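Long-range contacts in phospholipase C-beta (PLC-beta) (Sepia officinalis, PDB 3QR0), which is a calcium-binding phospholipase C of the beta class, a multidomain protein combining PH, EF-hand-like, TIM-barrel and C2 domains in a single chain: residues C371-D376 with H419-Q424; S351-Y356 with K394-A399; I466-K471 with A516-I521; G344-G349 with V578-Y583; A399-A404 with E434-L439. All coordinates share one frame; numbering follows the deposited sequence.

Interaction 1 (C371-D376 with H419-Q424); sequences CWDGKD and HCSVAQ
Two chain segments leave neighbouring parallel strands together here: Trp372 and Cys420 lie 5.0 Å apart at their CA atoms, and His419 N donates to Cys371 O at 2.9 Å, the oxygen receiving it in its carbonyl plane. Both aromatic side chains have CG anti to the carbonyl carbon and point the same way, so the imidazole of His419 lies nearly flat on the six-membered ring of Trp372. It is an offset stack, with planes at 6° and centroids 3.8 Å apart; CD2 of His419 sits toward the rim near CZ2, while its CB covers the indole face in a CH-pi contact. In the TIM barrel these are the C-terminal ends of strands 366-372 and 412-418, where Asp370 and Glu417 bind the calcium ion. His419 NE2 is hydrogen-bonded to Glu417, which makes it second-shell; the stack probably helps hold its ring. Asp373 reaches the start of helix 422-436: its OD1 takes Ser421 N on the syn lone pair at 2.9 Å. A carboxylate suits this place, as its charge is probably favoured by the helix N-terminus, with Ser421 as N-cap. The extended Gln424 supplies both halves of its amide to one glycine backbone, OE1 accepting from Gly374 N at 3.0 Å and NE2 giving to Gly374 O at 3.1 Å. A water accepts from Asp373 N and donates to His419 O.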
# COMPACT_ATOMS: atom_id res chain seq x y z
N CYS A 371 -24.76 5.17 -10.88
CA CYS A 371 -25.22 5.61 -12.20
C CYS A 371 -26.58 6.30 -12.14
O CYS A 371 -27.53 5.76 -11.58
CB CYS A 371 -25.26 4.41 -13.15
SG CYS A 371 -23.71 3.49 -13.18
N TRP A 372 -26.66 7.48 -12.74
CA TRP A 372 -27.90 8.27 -12.80
C TRP A 372 -28.15 8.76 -14.23
O TRP A 372 -27.23 8.84 -15.05
CB TRP A 372 -27.81 9.48 -11.85
CG TRP A 372 -27.62 9.08 -10.40
CD1 TRP A 372 -26.44 8.78 -9.78
CD2 TRP A 372 -28.64 8.95 -9.41
NE1 TRP A 372 -26.67 8.48 -8.46
CE2 TRP A 372 -28.01 8.56 -8.21
CE3 TRP A 372 -30.03 9.13 -9.41
CZ2 TRP A 372 -28.72 8.34 -7.02
CZ3 TRP A 372 -30.74 8.90 -8.24
CH2 TRP A 372 -30.08 8.51 -7.06
N ASP A 373 -29.41 9.09 -14.53
CA ASP A 373 -29.77 9.65 -15.83
C ASP A 373 -29.14 11.03 -15.98
O ASP A 373 -29.29 11.87 -15.10
CB ASP A 373 -31.29 9.80 -15.97
CG ASP A 373 -32.00 8.47 -16.23
OD1 ASP A 373 -31.33 7.45 -16.48
OD2 ASP A 373 -33.25 8.45 -16.20
N GLY A 374 -28.43 11.25 -17.08
CA GLY A 374 -27.93 12.58 -17.42
C GLY A 374 -28.97 13.34 -18.22
O GLY A 374 -29.78 12.73 -18.93
N LYS A 375 -28.93 14.67 -18.11
CA LYS A 375 -29.93 15.55 -18.72
C LYS A 375 -29.93 15.50 -20.24
O LYS A 375 -30.96 15.76 -20.86
CB LYS A 375 -29.74 17.00 -18.26
CG LYS A 375 -30.30 17.29 -16.86
CD LYS A 375 -30.29 18.79 -16.52
CE LYS A 375 -31.19 19.59 -17.45
NZ LYS A 375 -31.46 20.97 -16.94
N ASP A 376 -28.78 15.17 -20.83
CA ASP A 376 -28.62 15.16 -22.29
C ASP A 376 -28.83 13.76 -22.88
O ASP A 376 -28.49 13.52 -24.04
CB ASP A 376 -27.20 15.66 -22.64
CG ASP A 376 -27.15 16.43 -23.95
OD1 ASP A 376 -28.20 16.68 -24.58
OD2 ASP A 376 -26.02 16.82 -24.35
N HIS A 419 -29.43 3.68 -11.00
CA HIS A 419 -30.64 4.49 -10.91
C HIS A 419 -31.16 4.94 -12.27
O HIS A 419 -32.03 5.80 -12.35
CB HIS A 419 -30.40 5.71 -10.02
CG HIS A 419 -29.93 5.36 -8.65
ND1 HIS A 419 -30.79 5.08 -7.61
CD2 HIS A 419 -28.68 5.21 -8.15
CE1 HIS A 419 -30.10 4.78 -6.53
NE2 HIS A 419 -28.81 4.85 -6.83
N CYS A 420 -30.63 4.35 -13.34
CA CYS A 420 -30.94 4.82 -14.69
C CYS A 420 -32.25 4.27 -15.24
O CYS A 420 -32.67 3.17 -14.89
CB CYS A 420 -29.80 4.46 -15.65
SG CYS A 420 -28.34 5.45 -15.43
N SER A 421 -32.88 5.05 -16.11
CA SER A 421 -34.02 4.58 -16.89
C SER A 421 -33.54 3.50 -17.85
O SER A 421 -32.34 3.34 -18.08
CB SER A 421 -34.62 5.73 -17.68
OG SER A 421 -33.67 6.26 -18.60
N VAL A 422 -34.49 2.77 -18.43
CA VAL A 422 -34.17 1.69 -19.35
C VAL A 422 -33.31 2.17 -20.53
O VAL A 422 -32.36 1.49 -20.92
CB VAL A 422 -35.46 0.99 -19.88
CG1 VAL A 422 -35.15 0.03 -21.02
CG2 VAL A 422 -36.17 0.26 -18.74
N ALA A 423 -33.63 3.35 -21.06
CA ALA A 423 -32.92 3.89 -22.22
C ALA A 423 -31.44 4.17 -21.92
O ALA A 423 -30.57 3.86 -22.73
CB ALA A 423 -33.61 5.18 -22.73
N GLN A 424 -31.17 4.74 -20.76
CA GLN A 424 -29.79 5.04 -20.38
C GLN A 424 -29.04 3.80 -19.86
O GLN A 424 -27.82 3.73 -19.99
CB GLN A 424 -29.73 6.24 -19.43
CG GLN A 424 -30.24 7.53 -20.12
CD GLN A 424 -29.78 8.82 -19.45
OE1 GLN A 424 -28.68 8.91 -18.92
NE2 GLN A 424 -30.63 9.84 -19.51
O HOH W 1 -31.54 8.41 -12.67

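Interaction 2 (S351-Y356 with K394-A399); sequences SSVEIY and KDVVYA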
# COMPACT_ATOMS: atom_id res chain seq x y z
N SER A 351 -16.80 14.78 -8.01
CA SER A 351 -16.67 13.48 -8.67
C SER A 351 -15.53 13.56 -9.68
O SER A 351 -15.21 14.64 -10.17
CB SER A 351 -17.97 13.09 -9.36
OG SER A 351 -18.99 12.86 -8.42
N SER A 352 -14.92 12.42 -9.99
CA SER A 352 -13.72 12.38 -10.83
C SER A 352 -13.67 11.13 -11.70
O SER A 352 -14.17 10.07 -11.31
CB SER A 352 -12.48 12.44 -9.93
OG SER A 352 -11.27 12.19 -10.64
N VAL A 353 -13.06 11.26 -12.88
CA VAL A 353 -12.72 10.09 -13.69
C VAL A 353 -11.34 9.56 -13.31
O VAL A 353 -11.16 8.35 -13.15
CB VAL A 353 -12.73 10.42 -15.19
CG1 VAL A 353 -12.36 9.18 -16.01
CG2 VAL A 353 -14.09 10.98 -15.61
N GLU A 354 -10.37 10.46 -13.17
CA GLU A 354 -8.99 10.07 -12.86
C GLU A 354 -8.85 9.25 -11.57
O GLU A 354 -7.98 8.38 -11.48
CB GLU A 354 -8.09 11.32 -12.79
CG GLU A 354 -6.61 11.05 -12.49
CD GLU A 354 -5.91 10.16 -13.52
OE1 GLU A 354 -6.20 10.28 -14.73
OE2 GLU A 354 -5.06 9.35 -13.10
N ILE A 355 -9.71 9.51 -10.58
CA ILE A 355 -9.69 8.73 -9.34
C ILE A 355 -9.85 7.23 -9.59
O ILE A 355 -9.28 6.42 -8.87
CB ILE A 355 -10.76 9.25 -8.32
CG1 ILE A 355 -10.58 8.60 -6.93
CG2 ILE A 355 -12.18 9.00 -8.83
CD1 ILE A 355 -9.21 8.81 -6.32
N TYR A 356 -10.61 6.84 -10.63
CA TYR A 356 -10.74 5.42 -10.98
C TYR A 356 -9.41 4.81 -11.39
O TYR A 356 -9.08 3.70 -10.99
CB TYR A 356 -11.79 5.21 -12.07
CG TYR A 356 -13.20 5.27 -11.53
CD1 TYR A 356 -13.84 4.13 -11.04
CD2 TYR A 356 -13.89 6.48 -11.49
CE1 TYR A 356 -15.13 4.20 -10.53
CE2 TYR A 356 -15.18 6.55 -10.99
CZ TYR A 356 -15.79 5.42 -10.51
OH TYR A 356 -17.07 5.52 -10.02
N LYS A 394 -19.44 7.00 -19.52
CA LYS A 394 -18.56 6.55 -20.61
C LYS A 394 -17.08 6.84 -20.31
O LYS A 394 -16.24 5.96 -20.50
CB LYS A 394 -18.98 7.23 -21.93
CG LYS A 394 -18.21 6.81 -23.16
CD LYS A 394 -18.81 7.48 -24.40
CE LYS A 394 -18.02 7.21 -25.66
NZ LYS A 394 -18.78 7.65 -26.87
N ASP A 395 -16.78 8.05 -19.85
CA ASP A 395 -15.41 8.40 -19.48
C ASP A 395 -14.87 7.48 -18.38
O ASP A 395 -13.72 7.05 -18.46
CB ASP A 395 -15.31 9.86 -19.02
CG ASP A 395 -15.50 10.86 -20.15
OD1 ASP A 395 -15.46 10.46 -21.33
OD2 ASP A 395 -15.69 12.06 -19.86
N VAL A 396 -15.68 7.19 -17.37
CA VAL A 396 -15.25 6.31 -16.28
C VAL A 396 -14.88 4.90 -16.78
O VAL A 396 -13.81 4.38 -16.44
CB VAL A 396 -16.31 6.23 -15.15
CG1 VAL A 396 -15.98 5.12 -14.18
CG2 VAL A 396 -16.41 7.57 -14.42
N VAL A 397 -15.74 4.28 -17.59
CA VAL A 397 -15.46 2.90 -18.03
C VAL A 397 -14.23 2.80 -18.95
O VAL A 397 -13.50 1.81 -18.89
CB VAL A 397 -16.69 2.19 -18.65
CG1 VAL A 397 -17.73 1.88 -17.56
CG2 VAL A 397 -17.29 2.99 -19.79
N TYR A 398 -14.00 3.81 -19.77
CA TYR A 398 -12.76 3.86 -20.56
C TYR A 398 -11.53 4.06 -19.65
O TYR A 398 -10.45 3.54 -19.95
CB TYR A 398 -12.84 4.93 -21.65
CG TYR A 398 -13.55 4.42 -22.89
CD1 TYR A 398 -12.84 3.71 -23.86
CD2 TYR A 398 -14.91 4.61 -23.07
CE1 TYR A 398 -13.48 3.22 -24.99
CE2 TYR A 398 -15.56 4.12 -24.21
CZ TYR A 398 -14.83 3.43 -25.16
OH TYR A 398 -15.46 2.94 -26.28
N ALA A 399 -11.70 4.78 -18.55
CA ALA A 399 -10.65 4.92 -17.52
C ALA A 399 -10.37 3.59 -16.84
O ALA A 399 -9.21 3.19 -16.69
CB ALA A 399 -11.07 5.96 -16.48
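Val353 is the principal bump on the 351-356 side. Val353 CG1, anti to the backbone N, drops into a shallow hollow on helix 393-403, resting 3.5 Å from Ala399 CB and equally close to the carbonyl oxygen of Asp395, with Val396 CA as the floor. The hollow exists because Ala399, one turn beyond Asp395, carries nothing larger than a methyl. The other branch, Val353 CG2, goes to the near rim and meets Asp395 CB at 3.8 Å, the two side chains crossing at about a right angle. One turn on, the relation is reversed and the second helix supplies the bump. Val396 CG1, also anti to its own backbone N, sits over the centre of the Tyr356 ring in a CH-pi contact, 3.5 Å from the centroid and only 7° off the ring normal. CG2 of Val396 lies beside it, toward the CE2 side of the ring. The tyrosine offers a broad flat face to a branched side chain, while its hydroxyl serves another purpose: OH is hydrogen-bonded to the backbone oxygen of Glu368, a calcium ligand. Ser352 OG accepts from Ile355 N at 3.1 Å, capping the turn that leads into the first helix. Helices 354-361 and 393-403 thus pack side by side on the TIM barrel, with Leu369 of strand 366-372 touching both Tyr356 and Val396, and Val391 of strand 391-392 touching both Val353 and Val396.

Interaction 3 (I466-K471 with A516-I521); sequences ILIKNK and ALVNYI
At the seam of the TIM barrel, where strand 466-469 of the X half meets the chain leading into strand 522-523 of the Y half, side chains meet in several orientations. Leu467 and Ile521 cross at about a right angle, CD2 of the leucine reaching 3.7 Å from Ile521 CG1 and also touching Tyr520 CB. Lys469 crosses Ile521 in a similar way: its CB and CG lie against CG2 of the isoleucine, while its amino end turns off to Ser415. A long aliphatic stem suits this position, since it packs first and is polar only at the tip. Ile468 and Leu517 instead run side by side, pointing the same way, Ile468 CG1 4.0 Å from Leu517 CB. Val518 packs closely against the chain at Asn470, its CG2 3.2 Å from Asn470 O and 3.7 Å from Asn470 CB. The branched leucine, isoleucine and valine side chains fill much of the interface, and the backbones are joined through two waters. One accepts from Asn519 N and Ile521 N and lies 2.9 Å from Ile468 O. The other accepts a hydrogen bond from Ile468 N at 2.9 Å and stands 2.7 Å from Leu517 O.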
# COMPACT_ATOMS: atom_id res chain seq x y z
N ILE A 466 -13.28 -8.45 -15.93
CA ILE A 466 -14.06 -7.47 -15.19
C ILE A 466 -15.45 -8.06 -14.99
O ILE A 466 -16.11 -8.45 -15.97
CB ILE A 466 -14.16 -6.14 -15.95
CG1 ILE A 466 -12.79 -5.45 -16.01
CG2 ILE A 466 -15.20 -5.20 -15.30
CD1 ILE A 466 -12.67 -4.41 -17.11
N LEU A 467 -15.88 -8.17 -13.74
CA LEU A 467 -17.19 -8.69 -13.40
C LEU A 467 -18.13 -7.56 -13.01
O LEU A 467 -17.71 -6.59 -12.36
CB LEU A 467 -17.11 -9.71 -12.26
CG LEU A 467 -16.53 -11.07 -12.66
CD1 LEU A 467 -15.02 -11.01 -12.64
CD2 LEU A 467 -17.04 -12.17 -11.73
N ILE A 468 -19.38 -7.69 -13.43
CA ILE A 468 -20.39 -6.68 -13.15
C ILE A 468 -21.32 -7.15 -12.05
O ILE A 468 -21.95 -8.20 -12.17
CB ILE A 468 -21.28 -6.38 -14.39
CG1 ILE A 468 -20.41 -6.01 -15.60
CG2 ILE A 468 -22.25 -5.25 -14.07
CD1 ILE A 468 -19.51 -4.82 -15.38
N LYS A 469 -21.39 -6.36 -10.98
CA LYS A 469 -22.34 -6.58 -9.89
C LYS A 469 -23.49 -5.59 -10.07
O LYS A 469 -23.33 -4.38 -9.88
CB LYS A 469 -21.65 -6.38 -8.54
CG LYS A 469 -22.59 -6.33 -7.33
CD LYS A 469 -21.84 -5.92 -6.07
CE LYS A 469 -22.78 -5.39 -5.00
NZ LYS A 469 -23.53 -4.16 -5.43
N ASN A 470 -24.64 -6.13 -10.45
CA ASN A 470 -25.85 -5.35 -10.69
C ASN A 470 -27.05 -6.26 -10.50
O ASN A 470 -26.94 -7.47 -10.68
CB ASN A 470 -25.84 -4.78 -12.11
CG ASN A 470 -26.92 -3.74 -12.35
OD1 ASN A 470 -26.67 -2.54 -12.22
ND2 ASN A 470 -28.12 -4.19 -12.71
N LYS A 471 -28.19 -5.67 -10.13
CA LYS A 471 -29.42 -6.44 -10.01
C LYS A 471 -29.68 -7.17 -11.32
O LYS A 471 -29.36 -6.66 -12.40
CB LYS A 471 -30.61 -5.52 -9.69
CG LYS A 471 -30.58 -4.92 -8.29
CD LYS A 471 -31.50 -3.70 -8.18
CE LYS A 471 -32.97 -4.07 -8.27
NZ LYS A 471 -33.85 -2.91 -7.94
N ALA A 516 -28.08 -8.99 -18.26
CA ALA A 516 -27.32 -9.96 -19.07
C ALA A 516 -25.83 -10.03 -18.75
O ALA A 516 -25.20 -11.06 -18.97
CB ALA A 516 -27.51 -9.66 -20.57
N LEU A 517 -25.26 -8.94 -18.24
CA LEU A 517 -23.84 -8.90 -17.91
C LEU A 517 -23.51 -9.48 -16.53
O LEU A 517 -22.34 -9.66 -16.21
CB LEU A 517 -23.32 -7.46 -17.99
CG LEU A 517 -23.59 -6.71 -19.31
CD1 LEU A 517 -23.08 -5.30 -19.21
CD2 LEU A 517 -22.97 -7.44 -20.50
N VAL A 518 -24.53 -9.77 -15.73
CA VAL A 518 -24.34 -10.27 -14.37
C VAL A 518 -24.33 -11.79 -14.35
O VAL A 518 -25.14 -12.43 -15.02
CB VAL A 518 -25.45 -9.74 -13.42
CG1 VAL A 518 -25.19 -10.20 -11.99
CG2 VAL A 518 -25.52 -8.22 -13.48
N ASN A 519 -23.41 -12.37 -13.59
CA ASN A 519 -23.33 -13.82 -13.46
C ASN A 519 -22.90 -14.27 -12.07
O ASN A 519 -23.74 -14.67 -11.27
CB ASN A 519 -22.45 -14.45 -14.56
CG ASN A 519 -21.25 -13.59 -14.92
OD1 ASN A 519 -20.36 -13.39 -14.11
ND2 ASN A 519 -21.22 -13.08 -16.15
N TYR A 520 -21.60 -14.18 -11.77
CA TYR A 520 -21.08 -14.74 -10.52
C TYR A 520 -21.26 -13.82 -9.31
O TYR A 520 -21.19 -14.28 -8.17
CB TYR A 520 -19.60 -15.11 -10.66
CG TYR A 520 -19.41 -16.24 -11.65
CD1 TYR A 520 -19.86 -17.52 -11.36
CD2 TYR A 520 -18.81 -16.01 -12.88
CE1 TYR A 520 -19.70 -18.55 -12.26
CE2 TYR A 520 -18.64 -17.03 -13.79
CZ TYR A 520 -19.10 -18.30 -13.48
OH TYR A 520 -18.94 -19.32 -14.38
N ILE A 521 -21.48 -12.53 -9.56
CA ILE A 521 -21.60 -11.56 -8.48
C ILE A 521 -22.99 -10.96 -8.53
O ILE A 521 -23.16 -9.78 -8.85
CB ILE A 521 -20.53 -10.45 -8.56
CG1 ILE A 521 -19.16 -11.01 -8.95
CG2 ILE A 521 -20.45 -9.72 -7.22
CD1 ILE A 521 -18.57 -12.00 -7.97
O HOH W 2 -21.37 -11.02 -12.20
O HOH W 3 -20.02 -10.07 -14.90

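Interaction 4 (G344-G349 with V578-Y583); sequences GHQLTG and VDSSNY
Ser580 OG makes the shortest bond of this contact and a second one besides. Its hydroxyl donates to Gly344 O at 2.6 Å, meeting a lone pair in the carbonyl plane, and it accepts from Gln346 NE2 at 2.9 Å in a nearly straight bond (170°), the oxygen lying in the plane of the glutamine amide. A small hydroxyl able to give and take at once suits this place between a carbonyl and an amide. Gln346 folds back at chi2 to reach it, and its OE1 accepts from Asn339, a calcium ligand, so Ser580 probably helps to position a second-shell residue. The main chains are also tied directly: Gln346 N donates to Val578 O at 2.9 Å, approaching nearly along the C=O axis. That same oxygen stands 3.2 Å above the centre of the His345 ring, facing the imidazole without a hydrogen bond. The first torsion (CG anti to the backbone N, chi1 -162°) places the ring there, and Leu347 N, donating to His345 ND1 at 3.2 Å, helps hold it; a proton on ND1 is therefore unlikely. Farther out the packing is apolar, Leu347 CD1 against Val578 CG1 at 3.8 Å. Both segments are loops of the TIM barrel, one from the X half before helix 354-361, the other from the Y half between strand 569-572 and helix 586-589. Gln601 touches both Gln346 and Ser580 and bonds to Gly344 O, and Asn582 packs on helix 605-613.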
# COMPACT_ATOMS: atom_id res chain seq x y z
N GLY A 344 -13.50 13.65 -2.30
CA GLY A 344 -13.55 14.30 -0.99
C GLY A 344 -14.82 14.00 -0.20
O GLY A 344 -15.14 12.84 0.05
N HIS A 345 -15.52 15.06 0.18
CA HIS A 345 -16.72 15.00 1.01
C HIS A 345 -17.87 14.34 0.24
O HIS A 345 -17.99 14.54 -0.97
CB HIS A 345 -17.10 16.43 1.41
CG HIS A 345 -18.03 16.53 2.58
ND1 HIS A 345 -19.40 16.55 2.44
CD2 HIS A 345 -17.79 16.71 3.90
CE1 HIS A 345 -19.96 16.69 3.63
NE2 HIS A 345 -19.00 16.79 4.53
N GLN A 346 -18.69 13.57 0.95
CA GLN A 346 -19.79 12.82 0.32
C GLN A 346 -20.92 13.70 -0.22
O GLN A 346 -21.66 13.28 -1.12
CB GLN A 346 -20.40 11.82 1.32
CG GLN A 346 -19.46 10.72 1.79
CD GLN A 346 -19.12 9.72 0.70
OE1 GLN A 346 -20.00 9.09 0.13
NE2 GLN A 346 -17.83 9.57 0.43
N LEU A 347 -21.08 14.90 0.33
CA LEU A 347 -22.20 15.78 -0.03
C LEU A 347 -21.80 17.01 -0.83
O LEU A 347 -22.59 17.48 -1.65
CB LEU A 347 -22.94 16.24 1.23
CG LEU A 347 -23.44 15.15 2.18
CD1 LEU A 347 -24.13 15.81 3.37
CD2 LEU A 347 -24.37 14.18 1.48
N THR A 348 -20.60 17.53 -0.60
CA THR A 348 -20.16 18.78 -1.23
C THR A 348 -18.90 18.64 -2.08
O THR A 348 -18.38 19.65 -2.58
CB THR A 348 -19.88 19.85 -0.16
OG1 THR A 348 -18.89 19.35 0.76
CG2 THR A 348 -21.16 20.20 0.60
N GLY A 349 -18.40 17.42 -2.25
CA GLY A 349 -17.13 17.20 -2.92
C GLY A 349 -17.24 17.06 -4.42
O GLY A 349 -18.31 17.24 -4.99
N VAL A 578 -20.54 11.48 6.40
CA VAL A 578 -20.57 12.44 5.30
C VAL A 578 -19.19 13.00 4.95
O VAL A 578 -18.97 13.45 3.82
CB VAL A 578 -21.56 13.60 5.59
CG1 VAL A 578 -22.99 13.08 5.69
CG2 VAL A 578 -21.18 14.38 6.85
N ASP A 579 -18.25 12.95 5.91
CA ASP A 579 -16.87 13.40 5.68
C ASP A 579 -15.96 12.34 5.06
O ASP A 579 -14.74 12.54 4.93
CB ASP A 579 -16.25 13.93 6.99
CG ASP A 579 -16.15 12.86 8.09
OD1 ASP A 579 -16.75 11.76 7.97
OD2 ASP A 579 -15.45 13.14 9.09
N SER A 580 -16.56 11.20 4.68
CA SER A 580 -15.87 10.10 4.01
C SER A 580 -14.91 9.35 4.92
O SER A 580 -13.99 8.67 4.45
CB SER A 580 -15.18 10.58 2.72
OG SER A 580 -16.10 11.30 1.90
N SER A 581 -15.15 9.44 6.23
CA SER A 581 -14.40 8.67 7.21
C SER A 581 -14.71 7.19 7.02
O SER A 581 -15.72 6.83 6.41
CB SER A 581 -14.77 9.11 8.63
OG SER A 581 -16.13 8.85 8.90
N ASN A 582 -13.83 6.33 7.52
CA ASN A 582 -13.94 4.89 7.34
C ASN A 582 -14.04 4.13 8.66
O ASN A 582 -13.51 4.56 9.67
CB ASN A 582 -12.69 4.38 6.63
CG ASN A 582 -12.63 4.81 5.18
OD1 ASN A 582 -13.56 4.53 4.42
ND2 ASN A 582 -11.54 5.47 4.79
N TYR A 583 -14.70 2.97 8.61
CA TYR A 583 -14.53 1.95 9.65
C TYR A 583 -13.20 1.23 9.47
O TYR A 583 -12.63 1.21 8.37
CB TYR A 583 -15.66 0.93 9.64
CG TYR A 583 -16.07 0.44 8.26
CD1 TYR A 583 -17.32 0.75 7.75
CD2 TYR A 583 -15.21 -0.34 7.48
CE1 TYR A 583 -17.71 0.31 6.49
CE2 TYR A 583 -15.60 -0.78 6.21
CZ TYR A 583 -16.85 -0.44 5.73
OH TYR A 583 -17.25 -0.87 4.48

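Interaction 5 (A399-A404 with E434-L439); sequences AIAESA and EAFGEL
Phe436 has CG anti to the carbonyl carbon (chi1 -58°), and a chi2 of -38° turns the ring so that CD1 and CE1 are turned to helix 393-403. Ile400 answers with CG2 anti to its backbone N, which brings this methyl 3.8 Å from Phe436 CE1, the two side chains crossing obliquely. Ala401 CB comes in at the ring edge, near its plane, 3.8 Å from Phe436 CD1. The same methyl lies 3.3 Å from Ala435 O, so the helices approach closely, Ala401 and Phe436 being 5.5 Å apart at their CA atoms; a residue as small as alanine suits such a spot. These are two consecutive helices on the outside of the TIM barrel, joined through strand 412-418, and they meet where helix 422-436 comes to its end. Gly437 leaves helical geometry with positive phi (51°), a conformation easy for a residue without CB. The chain then turns through a short 3-10 segment, which brings Leu439 back toward the first helix: its CD1 reaches 4.2 Å from Ala401 O. Leu439 and Phe436 both touch Ile466 of strand 466-469, and Leu439 is also backbone hydrogen-bonded to Ile466.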
# COMPACT_ATOMS: atom_id res chain seq x y z
N ALA A 399 -11.70 4.78 -18.55
CA ALA A 399 -10.65 4.92 -17.52
C ALA A 399 -10.37 3.59 -16.84
O ALA A 399 -9.21 3.19 -16.69
CB ALA A 399 -11.07 5.96 -16.48
N ILE A 400 -11.43 2.90 -16.44
CA ILE A 400 -11.31 1.57 -15.84
C ILE A 400 -10.62 0.60 -16.81
O ILE A 400 -9.71 -0.14 -16.41
CB ILE A 400 -12.69 1.01 -15.40
CG1 ILE A 400 -13.24 1.83 -14.23
CG2 ILE A 400 -12.57 -0.46 -15.00
CD1 ILE A 400 -14.70 1.57 -13.91
N ALA A 401 -11.03 0.62 -18.07
CA ALA A 401 -10.46 -0.26 -19.08
C ALA A 401 -8.96 -0.03 -19.26
O ALA A 401 -8.21 -0.98 -19.46
CB ALA A 401 -11.20 -0.09 -20.42
N GLU A 402 -8.52 1.22 -19.16
CA GLU A 402 -7.10 1.55 -19.24
C GLU A 402 -6.27 0.98 -18.08
O GLU A 402 -5.21 0.39 -18.29
CB GLU A 402 -6.91 3.08 -19.29
CG GLU A 402 -5.45 3.52 -19.39
CD GLU A 402 -5.24 5.01 -19.18
OE1 GLU A 402 -6.22 5.79 -19.25
OE2 GLU A 402 -4.08 5.39 -18.94
N SER A 403 -6.75 1.17 -16.85
CA SER A 403 -5.92 0.97 -15.66
C SER A 403 -6.17 -0.35 -14.92
O SER A 403 -5.37 -0.73 -14.07
CB SER A 403 -6.13 2.14 -14.70
OG SER A 403 -5.85 3.37 -15.35
N ALA A 404 -7.24 -1.05 -15.27
CA ALA A 404 -7.71 -2.22 -14.52
C ALA A 404 -6.63 -3.25 -14.20
O ALA A 404 -6.59 -3.77 -13.09
CB ALA A 404 -8.86 -2.89 -15.25
N GLU A 434 -18.23 -1.77 -25.25
CA GLU A 434 -17.29 -1.08 -26.12
C GLU A 434 -15.98 -0.73 -25.41
O GLU A 434 -14.91 -0.84 -26.00
CB GLU A 434 -17.93 0.17 -26.72
CG GLU A 434 -19.04 -0.16 -27.72
CD GLU A 434 -19.80 1.06 -28.23
OE1 GLU A 434 -19.48 2.19 -27.82
OE2 GLU A 434 -20.73 0.87 -29.04
N ALA A 435 -16.06 -0.34 -24.14
CA ALA A 435 -14.88 0.04 -23.38
C ALA A 435 -14.04 -1.17 -22.97
O ALA A 435 -12.81 -1.13 -23.08
CB ALA A 435 -15.26 0.85 -22.14
N PHE A 436 -14.69 -2.23 -22.50
CA PHE A 436 -14.00 -3.38 -21.93
C PHE A 436 -13.66 -4.48 -22.92
O PHE A 436 -12.67 -5.18 -22.74
CB PHE A 436 -14.81 -4.00 -20.78
CG PHE A 436 -15.13 -3.06 -19.66
CD1 PHE A 436 -14.22 -2.10 -19.24
CD2 PHE A 436 -16.36 -3.14 -19.01
CE1 PHE A 436 -14.53 -1.24 -18.19
CE2 PHE A 436 -16.67 -2.28 -17.96
CZ PHE A 436 -15.76 -1.33 -17.56
N GLY A 437 -14.49 -4.64 -23.95
CA GLY A 437 -14.33 -5.72 -24.93
C GLY A 437 -14.17 -7.09 -24.29
O GLY A 437 -15.02 -7.51 -23.50
N GLU A 438 -13.07 -7.76 -24.62
CA GLU A 438 -12.77 -9.11 -24.13
C GLU A 438 -12.63 -9.20 -22.60
O GLU A 438 -12.86 -10.27 -22.03
CB GLU A 438 -11.47 -9.61 -24.76
CG GLU A 438 -11.24 -11.11 -24.60
CD GLU A 438 -9.95 -11.57 -25.24
OE1 GLU A 438 -8.89 -10.97 -24.94
OE2 GLU A 438 -9.99 -12.53 -26.02
N LEU A 439 -12.25 -8.10 -21.96
CA LEU A 439 -12.10 -8.06 -20.50
C LEU A 439 -13.40 -8.35 -19.75
O LEU A 439 -13.38 -8.84 -18.62
CB LEU A 439 -11.56 -6.70 -20.04
CG LEU A 439 -10.26 -6.19 -20.66
CD1 LEU A 439 -9.95 -4.78 -20.15
CD2 LEU A 439 -9.11 -7.15 -20.37

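All five contacts belong to the TIM barrel formed by the X and Y halves. Interactions 2 and 3 are buried, and 1, 4 and 5 partly buried. Interactions 2 and 5 use successive parts of helix 393-403, their segments overlapping at Ala399; both rest on apolar packing. Interaction 1 takes the start of helix 422-436 and interaction 5 its end, polar at the first and apolar at the second. Interactions 3 and 4 join the two halves, the first with water bridges, the second as loops linked by direct hydrogen bonds. Interactions 5 and 3 meet at Leu439 and Ile466. Interactions 1 and 4, about 24 Å apart between centres, each reach a calcium ligand through a second-shell side chain.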